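Local coordinates for biofilm-surface layer protein A (Bacillus subtilis, PDB 4BHU), which coats Bacillus subtilis biofilms with a self-polymerised, mechanically robust surface layer that makes them hydrophobic, at residues C[40-45]-C[104-109]; C[35-40]-C[77-82]; C[8-13]-C[25-30]; C[100-105]-C[123-128]. The protein carries 1 engineered substitution. All coordinates share one frame; numbering follows the deposited sequence.

How the contacts relate
Contact 3, the first to close along the chain, is a hairpin in the smaller sheet of an immunoglobulin-like sandwich. Contacts 1 and 4 lie in the larger sheet; contact 2 lies in a small cap sheet continuous with it round corners at Gly38 and Leu77. Contact 1 links the others, sharing Met40, on strand 39-43, with contact 2 and Phe104 and Arg105 with contact 4. Contacts 1 and 2 cross in sequence, and contact 4 begins where contact 1 ends. Centres of contacts 2 and 4 are about 29 Å apart, on opposite sides of the chain's centre. Across the core, Tyr29 and Leu8 reach contact 1, and Leu27 meets Phe104. The leucine-rich end is thus well separated from contact 4.

Contact 1: residues C[40-45]-C[104-109]; sequences MEFTLP and FRAENK
Two neighbouring antiparallel strands of the larger sandwich sheet meet where Glu41 pairs with Glu107 and Thr43 with Arg105. Glu41 N reaches Glu107 O at 2.9 Å, Glu107 N returns to Glu41 O at 2.8 Å, and Thr43 and Arg105 exchange a second reciprocal pair of backbone bonds. Between these rungs the non-hydrogen-bonded pair Phe42 and Ala106 turns inward, Ala106 CB lying over one face of the Phe42 ring, 4.0 Å from CD2. Met40, present as selenomethionine, and Asn108 run alongside each other on the same face, with Met40 CE 3.9 Å from Asn108 OD1; that oxygen is bonded to Ser110 OG. In the immunoglobulin-like sandwich this is the core side, where Leu8 and Tyr29 of the facing sheet press against Ala106.

Glu41, Thr43, Arg105 and Glu107 occupy the outer face. An extended chain, CG opposite the backbone N (chi1 174°), carries the Glu41 carboxylate out to a salt bridge with Arg74, which probably eases the nearness of its like charge to that of Glu107. A water lies between the two carboxylates, though its link to Glu107 OE1 is doubtfully short. Lys109 contributes mainly its aliphatic part, CD lying 3.7 Å from Glu41 OE1.

Past the paired region Phe104 is held from two directions. Pro45 CD sits over one ring face in a CH-pi contact, 3.8 Å from the ring centroid and 27° off the normal, while Leu44 CD2 comes in at the ring edge, 3.9 Å from Phe104 CD2.

Contact 2: residues C[35-40]-C[77-82]; sequences LSLGVM and LALDLL
The hydroxyl OG of Ser36, a residue whose CB packs 3.9 Å from Asp80 CB, is gripped by the hydroxyls of Thr33 and Ser112 and, weakly, by Asn108 ND2. Thr33 OG1 also bonds Asp80 OD2, linking the two cross-strand partners through a third residue, while Asp80 OD1 takes the backbone N-H of Gly85. This cluster is buried, and its hydrogen bonds satisfy both carboxylate oxygens. The backbones of Ser36 and Asp80 pair reciprocally: Ser36 N to Asp80 O and Asp80 N to Ser36 O are both 3.0 Å, and the amide of Ser36 meets Asp80 O from well above the carbonyl plane.

On the other face of this antiparallel ribbon stand Leu35, Leu37, Leu79 and Leu81, part of the leucine-rich hydrophobic cap known in BslA. In the crystal assembly the cap is packed by other copies of the protein, among them Leu111 of a neighbouring subunit against Leu37 and Leu79. Leu35, nearly trans about its first side-chain bond (chi1 -176°), leans across its partner strand and rests CD1 3.4 Å from Asp80 O. Leu79 does the same in reverse, its CD1 lying 3.5 Å from Ser36 O. The methyls Leu35 CD1 and Leu81 CD1 then meet at 4.2 Å.

Gly38 adopts backbone angles (phi 138°, psi -148°) largely reserved for glycine, at the corner where the chain turns from strand 35-37 into 39-43. It still exchanges two backbone bonds with Ala78, the shorter from Ala78 N to Gly38 O at 2.8 Å.

Contact 3: residues C[8-13]-C[25-30]; sequences LFATIT and IELTYR
Leu8 to Ile12 and Ile25 to Tyr29 pair as the two arms of a beta hairpin that forms one edge of the smaller sandwich sheet. Reciprocal backbone hydrogen bonds hold it at two rungs, Phe9 with Thr28 and Thr11 with Glu26. The shortest are Thr28 N to Phe9 O and Glu26 N to Thr11 O, both 2.8 Å. CA-H...O contacts fill the intervals, as from Leu27 CA to Phe9 O at 3.2 Å.

Apolar packing occupies the core face, where Leu8, Ala10, Leu27 and Tyr29 look toward the larger sheet of the immunoglobulin-like fold. Ala10 CB and Leu27 CD2 are pressed together at 3.5 Å, closer than carbons usually settle. At Leu8 the first side-chain rotation (chi1 -174°) sets the branch beside the residue's own carbonyl carbon, and CD1 lies over the neighbouring strand, 3.8 Å from Tyr29 CB and 3.5 Å from Thr28 O. Across the sandwich, Leu8 packs on Phe42 and Ala121, and Tyr29 on Met40 and Asn108.

Water-mediated bonding belongs to the outer face. One water donates to Glu26 O at 2.9 Å and is also bonded to Thr28 OG1; its third link, to Thr11 OG1, is less certain because Thr11 has two conformers. On this same face the hairpin meets a neighbouring subunit, whose Phe9 stacks on Phe9 of this chain.

Where the strand gives way to the turn, the contact between side chains is again aliphatic: Thr13 and Glu26 cross at a slant, Thr13 CG2 lying 3.9 Å from Glu26 CB.

Contact 4: residues C[100-105]-C[123-128]; sequences GTYTFR and IDVAKR
Tyr102 and Ile123 form an antiparallel hydrogen-bonded pair in the larger sheet of the immunoglobulin-like sandwich, at the end remote from the leucine cap. Tyr102 N to Ile123 O and Ile123 N to Tyr102 O are both 2.9 Å. Gly100 and Val125 repeat the pattern one rung on, Val125 N bonding Gly100 O almost head-on at 2.9 Å, while Gly100 N to Val125 O is longer. The short strand segments run antiparallel with a marked twist, 147° between their directions.

The tight side faces the core. Ile123 holds its CG1 between the backbone N and the carbonyl carbon (chi1 60°), the crowded position, and with the chain extended beyond it, CD1 lies 3.8 Å from Phe104 CE1. Both CG1 and CD1 come at the edge of the Phe104 ring, near its plane, rather than over a face. The Tyr102 ring lies aslant Val125, with CD1 3.9 Å from Val125 CG2, and its CB touches Ile123 CG1. Its hydroxyl bonds the carbonyl of Ala98, fixing the far end of the ring, and Phe48 meets that ring edge-to-face. From the opposing sheet, Ala10 and Ile12 close over Ile123.

The other face is looser and polar. Thr101 is exposed and lies alongside Asp124, the two side chains pointing the same way as a non-hydrogen-bonded pair. Here a neighbouring subunit approaches: one of its dimethylated lysines bonds Asp124 OD2 and packs on Thr101. Asp124 OD1, which has a further partner elsewhere, also accepts from Thr101 OG1 at 2.8 Å, from above the carboxylate plane, 46° out of it.

Contact 1: residues C[40-45]-C[104-109]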
loop_
_atom_site.group_PDB
_atom_site.type_symbol
_atom_site.label_atom_id
_atom_site.label_comp_id
_atom_site.label_asym_id
_atom_site.label_seq_id
_atom_site.Cartn_x
_atom_site.Cartn_y
_atom_site.Cartn_z
HETATM N N MSE C 40 0.141 10.546 -20.080
HETATM C CA MSE C 40 1.317 11.318 -19.703
HETATM C C MSE C 40 2.041 11.673 -20.999
HETATM O O MSE C 40 2.037 10.895 -21.940
HETATM C CB MSE C 40 2.278 10.500 -18.849
HETATM C CG MSE C 40 1.595 9.624 -17.851
HETATM SE SE MSE C 40 1.783 10.535 -16.163
HETATM C CE MSE C 40 0.521 9.528 -14.958
ATOM N N GLU C 41 2.669 12.835 -21.046
ATOM C CA GLU C 41 3.224 13.327 -22.306
ATOM C C GLU C 41 4.584 14.002 -22.113
ATOM O O GLU C 41 4.720 14.863 -21.253
ATOM C CB GLU C 41 2.193 14.298 -22.885
ATOM C CG GLU C 41 2.539 15.057 -24.112
ATOM C CD GLU C 41 1.379 15.974 -24.527
ATOM O OE1 GLU C 41 0.307 15.425 -24.834
ATOM O OE2 GLU C 41 1.539 17.222 -24.524
ATOM N N PHE C 42 5.564 13.626 -22.935
ATOM C CA PHE C 42 6.856 14.296 -22.999
ATOM C C PHE C 42 6.870 15.268 -24.185
ATOM O O PHE C 42 6.308 14.971 -25.232
ATOM C CB PHE C 42 8.010 13.292 -23.246
ATOM C CG PHE C 42 8.311 12.353 -22.104
ATOM C CD1 PHE C 42 7.532 11.236 -21.878
ATOM C CD2 PHE C 42 9.419 12.566 -21.296
ATOM C CE1 PHE C 42 7.839 10.348 -20.845
ATOM C CE2 PHE C 42 9.739 11.697 -20.266
ATOM C CZ PHE C 42 8.959 10.572 -20.051
ATOM N N THR C 43 7.532 16.408 -24.003
ATOM C CA THR C 43 7.708 17.418 -25.056
ATOM C C THR C 43 9.201 17.655 -25.226
ATOM O O THR C 43 9.899 17.913 -24.249
ATOM C CB THR C 43 7.067 18.764 -24.678
ATOM O OG1 THR C 43 5.696 18.572 -24.343
ATOM C CG2 THR C 43 7.155 19.771 -25.846
ATOM N N LEU C 44 9.687 17.555 -26.463
ATOM C CA LEU C 44 11.107 17.659 -26.743
ATOM C C LEU C 44 11.364 19.041 -27.362
ATOM O O LEU C 44 10.557 19.522 -28.141
ATOM C CB LEU C 44 11.568 16.596 -27.740
ATOM C CG LEU C 44 11.130 15.153 -27.511
ATOM C CD1 LEU C 44 11.740 14.254 -28.538
ATOM C CD2 LEU C 44 11.494 14.692 -26.142
ATOM N N PRO C 45 12.497 19.650 -27.032
ATOM C CA PRO C 45 12.789 20.989 -27.562
ATOM C C PRO C 45 13.338 20.896 -28.989
ATOM O O PRO C 45 13.822 19.834 -29.399
ATOM C CB PRO C 45 13.842 21.505 -26.589
ATOM C CG PRO C 45 14.625 20.275 -26.228
ATOM C CD PRO C 45 13.603 19.139 -26.210
ATOM N N PHE C 104 13.678 19.944 -21.677
ATOM C CA PHE C 104 12.628 18.946 -21.939
ATOM C C PHE C 104 11.517 19.119 -20.920
ATOM O O PHE C 104 11.763 19.605 -19.826
ATOM C CB PHE C 104 13.205 17.523 -21.848
ATOM C CG PHE C 104 14.364 17.280 -22.788
ATOM C CD1 PHE C 104 15.621 17.719 -22.480
ATOM C CD2 PHE C 104 14.172 16.597 -23.978
ATOM C CE1 PHE C 104 16.693 17.522 -23.357
ATOM C CE2 PHE C 104 15.233 16.380 -24.856
ATOM C CZ PHE C 104 16.496 16.855 -24.542
ATOM N N ARG C 105 10.304 18.746 -21.296
ATOM C CA ARG C 105 9.170 18.803 -20.395
ATOM C C ARG C 105 8.428 17.478 -20.354
ATOM O O ARG C 105 8.380 16.757 -21.337
ATOM C CB ARG C 105 8.212 19.844 -20.904
ATOM C CG ARG C 105 7.143 20.276 -19.951
ATOM C CD ARG C 105 7.210 21.824 -19.936
ATOM N NE ARG C 105 6.072 22.372 -20.609
ATOM C CZ ARG C 105 5.812 23.663 -20.757
ATOM N NH1 ARG C 105 6.646 24.612 -20.337
ATOM N NH2 ARG C 105 4.699 23.986 -21.364
ATOM N N ALA C 106 7.824 17.183 -19.210
ATOM C CA ALA C 106 6.934 16.043 -19.097
ATOM C C ALA C 106 5.755 16.466 -18.256
ATOM O O ALA C 106 5.932 17.198 -17.266
ATOM C CB ALA C 106 7.672 14.854 -18.483
ATOM N N GLU C 107 4.561 16.064 -18.690
ATOM C CA GLU C 107 3.321 16.512 -18.098
ATOM C C GLU C 107 2.311 15.400 -17.912
ATOM O O GLU C 107 2.201 14.491 -18.718
ATOM C CB GLU C 107 2.665 17.581 -18.953
ATOM C CG GLU C 107 1.612 18.354 -18.170
ATOM C CD GLU C 107 1.052 19.528 -18.952
ATOM O OE1 GLU C 107 1.529 19.761 -20.089
ATOM O OE2 GLU C 107 0.133 20.189 -18.430
ATOM N N ASN C 108 1.577 15.518 -16.820
ATOM C CA ASN C 108 0.542 14.583 -16.431
ATOM C C ASN C 108 -0.800 15.114 -16.905
ATOM O O ASN C 108 -1.289 16.132 -16.433
ATOM C CB ASN C 108 0.567 14.444 -14.903
ATOM C CG ASN C 108 -0.411 13.404 -14.375
ATOM O OD1 ASN C 108 -1.311 12.953 -15.081
ATOM N ND2 ASN C 108 -0.215 13.004 -13.123
ATOM N N LYS C 109 -1.390 14.437 -17.871
ATOM C CA LYS C 109 -2.701 14.810 -18.371
ATOM C C LYS C 109 -3.733 13.727 -18.077
ATOM O O LYS C 109 -4.701 13.553 -18.823
ATOM C CB LYS C 109 -2.602 15.060 -19.867
ATOM C CG LYS C 109 -1.507 16.072 -20.205
ATOM C CD LYS C 109 -1.417 16.298 -21.709
ATOM C CE LYS C 109 -2.486 17.242 -22.166
ATOM N NZ LYS C 109 -2.132 18.652 -21.816
HETATM O O HOH W 1 2.839 18.959 -22.047
#

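Contact 2: residues C[35-40]-C[77-82]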
loop_
_atom_site.group_PDB
_atom_site.type_symbol
_atom_site.label_atom_id
_atom_site.label_comp_id
_atom_site.label_asym_id
_atom_site.label_seq_id
_atom_site.Cartn_x
_atom_site.Cartn_y
_atom_site.Cartn_z
ATOM N N LEU C 35 -2.306 8.683 -7.015
ATOM C CA LEU C 35 -2.924 7.751 -7.960
ATOM C C LEU C 35 -3.204 8.487 -9.266
ATOM O O LEU C 35 -3.841 9.543 -9.269
ATOM C CB LEU C 35 -4.238 7.226 -7.388
ATOM C CG LEU C 35 -5.008 6.173 -8.156
ATOM C CD1 LEU C 35 -4.140 4.922 -8.369
ATOM C CD2 LEU C 35 -6.324 5.853 -7.413
ATOM N N SER C 36 -2.711 7.950 -10.379
ATOM C CA SER C 36 -2.986 8.505 -11.702
ATOM C C SER C 36 -3.238 7.382 -12.695
ATOM O O SER C 36 -2.610 6.327 -12.646
ATOM C CB SER C 36 -1.833 9.374 -12.229
ATOM O OG SER C 36 -1.598 10.501 -11.421
ATOM N N LEU C 37 -4.140 7.640 -13.615
ATOM C CA LEU C 37 -4.480 6.698 -14.655
ATOM C C LEU C 37 -4.827 7.466 -15.930
ATOM O O LEU C 37 -5.803 8.244 -15.965
ATOM C CB LEU C 37 -5.682 5.887 -14.189
ATOM C CG LEU C 37 -5.978 4.610 -14.925
ATOM C CD1 LEU C 37 -6.814 3.666 -14.022
ATOM C CD2 LEU C 37 -6.707 4.971 -16.211
ATOM N N GLY C 38 -4.015 7.299 -16.976
ATOM C CA GLY C 38 -4.299 7.939 -18.239
ATOM C C GLY C 38 -3.065 8.529 -18.905
ATOM O O GLY C 38 -1.965 8.042 -18.713
ATOM N N VAL C 39 -3.260 9.630 -19.638
ATOM C CA VAL C 39 -2.223 10.168 -20.511
ATOM C C VAL C 39 -1.110 10.905 -19.772
ATOM O O VAL C 39 -1.385 11.771 -18.943
ATOM C CB VAL C 39 -2.826 11.156 -21.542
ATOM C CG1 VAL C 39 -1.720 11.781 -22.360
ATOM C CG2 VAL C 39 -3.864 10.470 -22.438
HETATM N N MSE C 40 0.141 10.546 -20.080
HETATM C CA MSE C 40 1.317 11.318 -19.703
HETATM C C MSE C 40 2.041 11.673 -20.999
HETATM O O MSE C 40 2.037 10.895 -21.940
HETATM C CB MSE C 40 2.278 10.500 -18.849
HETATM C CG MSE C 40 1.595 9.624 -17.851
HETATM SE SE MSE C 40 1.783 10.535 -16.163
HETATM C CE MSE C 40 0.521 9.528 -14.958
ATOM N N LEU C 77 -1.896 5.287 -21.509
ATOM C CA LEU C 77 -2.546 4.658 -20.338
ATOM C C LEU C 77 -1.484 4.345 -19.288
ATOM O O LEU C 77 -1.205 3.179 -18.974
ATOM C CB LEU C 77 -3.320 3.399 -20.764
ATOM C CG LEU C 77 -4.619 3.607 -21.542
ATOM C CD1 LEU C 77 -5.208 2.272 -22.077
ATOM C CD2 LEU C 77 -5.634 4.356 -20.680
ATOM N N ALA C 78 -0.870 5.416 -18.771
ATOM C CA ALA C 78 0.084 5.345 -17.692
ATOM C C ALA C 78 -0.657 5.084 -16.391
ATOM O O ALA C 78 -1.842 5.409 -16.264
ATOM C CB ALA C 78 0.845 6.621 -17.566
ATOM N N LEU C 79 0.070 4.519 -15.437
ATOM C CA LEU C 79 -0.448 4.256 -14.093
ATOM C C LEU C 79 0.595 4.762 -13.099
ATOM O O LEU C 79 1.808 4.602 -13.318
ATOM C CB LEU C 79 -0.702 2.765 -13.916
ATOM C CG LEU C 79 -1.304 2.283 -12.577
ATOM C CD1 LEU C 79 -2.688 2.857 -12.407
ATOM C CD2 LEU C 79 -1.331 0.753 -12.604
ATOM N N ASP C 80 0.125 5.401 -12.030
ATOM C CA ASP C 80 0.972 5.832 -10.947
ATOM C C ASP C 80 0.232 5.515 -9.658
ATOM O O ASP C 80 -1.003 5.621 -9.600
ATOM C CB ASP C 80 1.243 7.355 -11.016
ATOM C CG ASP C 80 2.381 7.801 -10.099
ATOM O OD1 ASP C 80 3.221 6.972 -9.718
ATOM O OD2 ASP C 80 2.472 9.023 -9.776
ATOM N N LEU C 81 1.007 5.168 -8.647
ATOM C CA LEU C 81 0.514 4.848 -7.302
ATOM C C LEU C 81 1.612 5.225 -6.304
ATOM O O LEU C 81 2.756 4.779 -6.423
ATOM C CB LEU C 81 0.194 3.359 -7.208
ATOM C CG LEU C 81 -0.230 2.871 -5.810
ATOM C CD1 LEU C 81 -1.555 3.455 -5.440
ATOM C CD2 LEU C 81 -0.270 1.337 -5.743
ATOM N N LEU C 82 1.288 6.104 -5.356
ATOM C CA LEU C 82 2.202 6.462 -4.274
ATOM C C LEU C 82 3.547 7.007 -4.735
ATOM O O LEU C 82 4.545 6.909 -4.042
ATOM C CB LEU C 82 2.384 5.282 -3.299
ATOM C CG LEU C 82 1.077 4.774 -2.674
ATOM C CD1 LEU C 82 1.237 3.468 -1.870
ATOM C CD2 LEU C 82 0.419 5.855 -1.803
#

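Contact 3: residues C[8-13]-C[25-30]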
loop_
_atom_site.group_PDB
_atom_site.type_symbol
_atom_site.label_atom_id
_atom_site.label_comp_id
_atom_site.label_asym_id
_atom_site.label_seq_id
_atom_site.Cartn_x
_atom_site.Cartn_y
_atom_site.Cartn_z
ATOM N N LEU C 8 11.489 15.640 -13.281
ATOM C CA LEU C 8 12.098 15.185 -14.510
ATOM C C LEU C 8 13.598 15.350 -14.381
ATOM O O LEU C 8 14.068 16.383 -13.845
ATOM C CB LEU C 8 11.584 15.997 -15.721
ATOM C CG LEU C 8 12.047 15.534 -17.126
ATOM C CD1 LEU C 8 11.500 14.163 -17.478
ATOM C CD2 LEU C 8 11.592 16.541 -18.179
ATOM N N PHE C 9 14.336 14.329 -14.841
ATOM C CA PHE C 9 15.755 14.420 -15.059
ATOM C C PHE C 9 16.079 14.175 -16.525
ATOM O O PHE C 9 15.452 13.330 -17.174
ATOM C CB PHE C 9 16.463 13.411 -14.173
ATOM C CG PHE C 9 16.218 13.646 -12.737
ATOM C CD1 PHE C 9 16.967 14.569 -12.043
ATOM C CD2 PHE C 9 15.156 13.019 -12.104
ATOM C CE1 PHE C 9 16.698 14.807 -10.707
ATOM C CE2 PHE C 9 14.889 13.256 -10.774
ATOM C CZ PHE C 9 15.666 14.142 -10.084
ATOM N N ALA C 10 17.062 14.913 -17.037
ATOM C CA ALA C 10 17.536 14.748 -18.413
ATOM C C ALA C 10 19.049 14.567 -18.373
ATOM O O ALA C 10 19.775 15.414 -17.835
ATOM C CB ALA C 10 17.136 15.958 -19.270
ATOM N N THR C 11 19.500 13.483 -19.006
ATOM C CA THR C 11 20.860 13.007 -18.893
ATOM C C THR C 11 21.361 12.587 -20.286
ATOM O O THR C 11 20.693 11.821 -20.976
ATOM C CB THR C 11 20.917 11.807 -17.914
ATOM O OG1 THR C 11 20.132 12.082 -16.730
ATOM C CG2 THR C 11 22.343 11.475 -17.526
ATOM N N ILE C 12 22.508 13.104 -20.726
ATOM C CA ILE C 12 23.132 12.571 -21.930
ATOM C C ILE C 12 23.878 11.325 -21.447
ATOM O O ILE C 12 24.795 11.455 -20.643
ATOM C CB ILE C 12 24.123 13.547 -22.532
ATOM C CG1 ILE C 12 23.396 14.805 -23.009
ATOM C CG2 ILE C 12 24.861 12.870 -23.682
ATOM C CD1 ILE C 12 24.302 15.945 -23.360
ATOM N N THR C 13 23.489 10.132 -21.912
ATOM C CA THR C 13 24.067 8.902 -21.377
ATOM C C THR C 13 25.108 8.278 -22.316
ATOM O O THR C 13 25.851 7.394 -21.906
ATOM C CB THR C 13 22.980 7.841 -21.075
ATOM O OG1 THR C 13 22.190 7.601 -22.250
ATOM C CG2 THR C 13 22.076 8.290 -19.932
ATOM N N ILE C 25 20.286 10.252 -25.122
ATOM C CA ILE C 25 19.727 11.111 -24.085
ATOM C C ILE C 25 18.617 10.330 -23.357
ATOM O O ILE C 25 17.778 9.719 -23.999
ATOM C CB ILE C 25 19.094 12.359 -24.707
ATOM C CG1 ILE C 25 20.108 13.113 -25.602
ATOM C CG2 ILE C 25 18.631 13.271 -23.645
ATOM C CD1 ILE C 25 20.179 12.544 -27.016
ATOM N N GLU C 26 18.598 10.361 -22.032
ATOM C CA GLU C 26 17.573 9.633 -21.301
ATOM C C GLU C 26 16.826 10.639 -20.403
ATOM O O GLU C 26 17.450 11.402 -19.670
ATOM C CB GLU C 26 18.198 8.488 -20.498
ATOM C CG GLU C 26 17.187 7.532 -19.877
ATOM C CD GLU C 26 17.824 6.249 -19.319
ATOM O OE1 GLU C 26 18.779 6.350 -18.520
ATOM O OE2 GLU C 26 17.360 5.137 -19.684
ATOM N N LEU C 27 15.501 10.644 -20.525
ATOM C CA LEU C 27 14.630 11.497 -19.704
ATOM C C LEU C 27 13.861 10.616 -18.713
ATOM O O LEU C 27 13.125 9.694 -19.120
ATOM C CB LEU C 27 13.635 12.225 -20.598
ATOM C CG LEU C 27 14.296 12.854 -21.823
ATOM C CD1 LEU C 27 13.270 13.446 -22.782
ATOM C CD2 LEU C 27 15.307 13.881 -21.336
ATOM N N THR C 28 14.054 10.883 -17.429
ATOM C CA THR C 28 13.416 10.112 -16.373
ATOM C C THR C 28 12.342 10.962 -15.676
ATOM O O THR C 28 12.661 11.962 -15.034
ATOM C CB THR C 28 14.467 9.646 -15.344
ATOM O OG1 THR C 28 15.500 8.888 -15.999
ATOM C CG2 THR C 28 13.811 8.812 -14.209
ATOM N N TYR C 29 11.089 10.549 -15.809
ATOM C CA TYR C 29 9.936 11.305 -15.328
ATOM C C TYR C 29 9.223 10.539 -14.226
ATOM O O TYR C 29 8.881 9.369 -14.403
ATOM C CB TYR C 29 8.986 11.499 -16.474
ATOM C CG TYR C 29 7.643 12.138 -16.170
ATOM C CD1 TYR C 29 7.549 13.309 -15.422
ATOM C CD2 TYR C 29 6.481 11.635 -16.729
ATOM C CE1 TYR C 29 6.349 13.913 -15.185
ATOM C CE2 TYR C 29 5.245 12.245 -16.492
ATOM C CZ TYR C 29 5.204 13.397 -15.735
ATOM O OH TYR C 29 4.030 14.054 -15.520
ATOM N N ARG C 30 8.992 11.238 -13.117
ATOM C CA ARG C 30 8.189 10.744 -12.017
ATOM C C ARG C 30 7.051 11.713 -11.802
ATOM O O ARG C 30 7.276 12.846 -11.348
ATOM C CB ARG C 30 9.013 10.686 -10.773
ATOM C CG ARG C 30 9.867 9.510 -10.725
ATOM C CD ARG C 30 9.461 8.614 -9.517
ATOM N NE ARG C 30 10.480 7.598 -9.472
ATOM C CZ ARG C 30 10.484 6.543 -8.707
ATOM N NH1 ARG C 30 9.486 6.331 -7.844
ATOM N NH2 ARG C 30 11.525 5.725 -8.798
HETATM O O HOH W 2 17.549 10.604 -16.924
#

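Contact 4: residues C[100-105]-C[123-128]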
loop_
_atom_site.group_PDB
_atom_site.type_symbol
_atom_site.label_atom_id
_atom_site.label_comp_id
_atom_site.label_asym_id
_atom_site.label_seq_id
_atom_site.Cartn_x
_atom_site.Cartn_y
_atom_site.Cartn_z
ATOM N N GLY C 100 24.621 24.348 -26.646
ATOM C CA GLY C 100 23.681 25.209 -25.949
ATOM C C GLY C 100 22.957 24.365 -24.904
ATOM O O GLY C 100 23.267 23.180 -24.718
ATOM N N THR C 101 21.993 24.978 -24.234
ATOM C CA THR C 101 21.169 24.296 -23.229
ATOM C C THR C 101 19.805 23.964 -23.814
ATOM O O THR C 101 19.182 24.813 -24.476
ATOM C CB THR C 101 20.991 25.221 -22.019
ATOM O OG1 THR C 101 22.269 25.459 -21.425
ATOM C CG2 THR C 101 20.045 24.607 -20.992
ATOM N N TYR C 102 19.345 22.728 -23.592
ATOM C CA TYR C 102 18.114 22.227 -24.179
ATOM C C TYR C 102 17.193 21.717 -23.083
ATOM O O TYR C 102 17.616 20.920 -22.264
ATOM C CB TYR C 102 18.390 21.111 -25.178
ATOM C CG TYR C 102 19.114 21.606 -26.414
ATOM C CD1 TYR C 102 20.494 21.774 -26.411
ATOM C CD2 TYR C 102 18.409 21.939 -27.568
ATOM C CE1 TYR C 102 21.171 22.277 -27.547
ATOM C CE2 TYR C 102 19.074 22.443 -28.707
ATOM C CZ TYR C 102 20.442 22.590 -28.689
ATOM O OH TYR C 102 21.079 23.077 -29.810
ATOM N N THR C 103 15.957 22.211 -23.079
ATOM C CA THR C 103 14.998 21.954 -21.988
ATOM C C THR C 103 13.890 21.024 -22.444
ATOM O O THR C 103 13.292 21.250 -23.486
ATOM C CB THR C 103 14.429 23.295 -21.470
ATOM O OG1 THR C 103 15.508 24.026 -20.909
ATOM C CG2 THR C 103 13.394 23.114 -20.351
ATOM N N PHE C 104 13.678 19.944 -21.677
ATOM C CA PHE C 104 12.628 18.946 -21.939
ATOM C C PHE C 104 11.517 19.119 -20.920
ATOM O O PHE C 104 11.763 19.605 -19.826
ATOM C CB PHE C 104 13.205 17.523 -21.848
ATOM C CG PHE C 104 14.364 17.280 -22.788
ATOM C CD1 PHE C 104 15.621 17.719 -22.480
ATOM C CD2 PHE C 104 14.172 16.597 -23.978
ATOM C CE1 PHE C 104 16.693 17.522 -23.357
ATOM C CE2 PHE C 104 15.233 16.380 -24.856
ATOM C CZ PHE C 104 16.496 16.855 -24.542
ATOM N N ARG C 105 10.304 18.746 -21.296
ATOM C CA ARG C 105 9.170 18.803 -20.395
ATOM C C ARG C 105 8.428 17.478 -20.354
ATOM O O ARG C 105 8.380 16.757 -21.337
ATOM C CB ARG C 105 8.212 19.844 -20.904
ATOM C CG ARG C 105 7.143 20.276 -19.951
ATOM C CD ARG C 105 7.210 21.824 -19.936
ATOM N NE ARG C 105 6.072 22.372 -20.609
ATOM C CZ ARG C 105 5.812 23.663 -20.757
ATOM N NH1 ARG C 105 6.646 24.612 -20.337
ATOM N NH2 ARG C 105 4.699 23.986 -21.364
ATOM N N ILE C 123 19.672 19.703 -20.554
ATOM C CA ILE C 123 21.006 19.148 -20.740
ATOM C C ILE C 123 21.835 20.279 -21.378
ATOM O O ILE C 123 21.280 21.185 -21.989
ATOM C CB ILE C 123 21.054 17.917 -21.681
ATOM C CG1 ILE C 123 20.544 18.301 -23.064
ATOM C CG2 ILE C 123 20.275 16.676 -21.106
ATOM C CD1 ILE C 123 20.465 17.194 -24.036
ATOM N N ASP C 124 23.147 20.204 -21.237
ATOM C CA ASP C 124 24.063 21.100 -21.950
ATOM C C ASP C 124 24.804 20.292 -22.998
ATOM O O ASP C 124 25.474 19.311 -22.677
ATOM C CB ASP C 124 25.096 21.705 -21.002
ATOM C CG ASP C 124 24.512 22.772 -20.075
ATOM O OD1 ASP C 124 23.340 23.171 -20.233
ATOM O OD2 ASP C 124 25.258 23.234 -19.192
ATOM N N VAL C 125 24.679 20.700 -24.253
ATOM C CA VAL C 125 25.480 20.135 -25.327
ATOM C C VAL C 125 26.736 20.997 -25.430
ATOM O O VAL C 125 26.639 22.217 -25.584
ATOM C CB VAL C 125 24.706 20.136 -26.658
ATOM C CG1 VAL C 125 25.603 19.644 -27.818
ATOM C CG2 VAL C 125 23.447 19.251 -26.541
ATOM N N ALA C 126 27.902 20.355 -25.349
ATOM C CA ALA C 126 29.192 21.033 -25.356
ATOM C C ALA C 126 29.652 21.475 -26.757
ATOM O O ALA C 126 29.265 20.891 -27.767
ATOM C CB ALA C 126 30.240 20.109 -24.744
ATOM N N LYS C 127 30.468 22.523 -26.796
ATOM C CA LYS C 127 31.099 22.958 -28.035
ATOM C C LYS C 127 32.181 21.967 -28.415
ATOM O O LYS C 127 32.862 21.434 -27.555
ATOM C CB LYS C 127 31.775 24.303 -27.841
ATOM C CG LYS C 127 30.824 25.490 -27.820
ATOM C CD LYS C 127 31.564 26.741 -27.374
ATOM C CE LYS C 127 32.778 27.034 -28.267
ATOM N NZ LYS C 127 33.610 28.187 -27.777
ATOM N N ARG C 128 32.362 21.711 -29.696
ATOM C CA ARG C 128 33.532 20.927 -30.059
ATOM C C ARG C 128 34.855 21.685 -29.833
ATOM O O ARG C 128 34.942 22.912 -29.947
ATOM C CB ARG C 128 33.422 20.369 -31.457
ATOM C CG ARG C 128 33.241 21.355 -32.527
ATOM C CD ARG C 128 32.656 20.613 -33.708
ATOM N NE ARG C 128 32.964 19.175 -33.683
ATOM C CZ ARG C 128 34.051 18.611 -34.220
ATOM N NH1 ARG C 128 34.979 19.353 -34.823
ATOM N NH2 ARG C 128 34.208 17.287 -34.168
#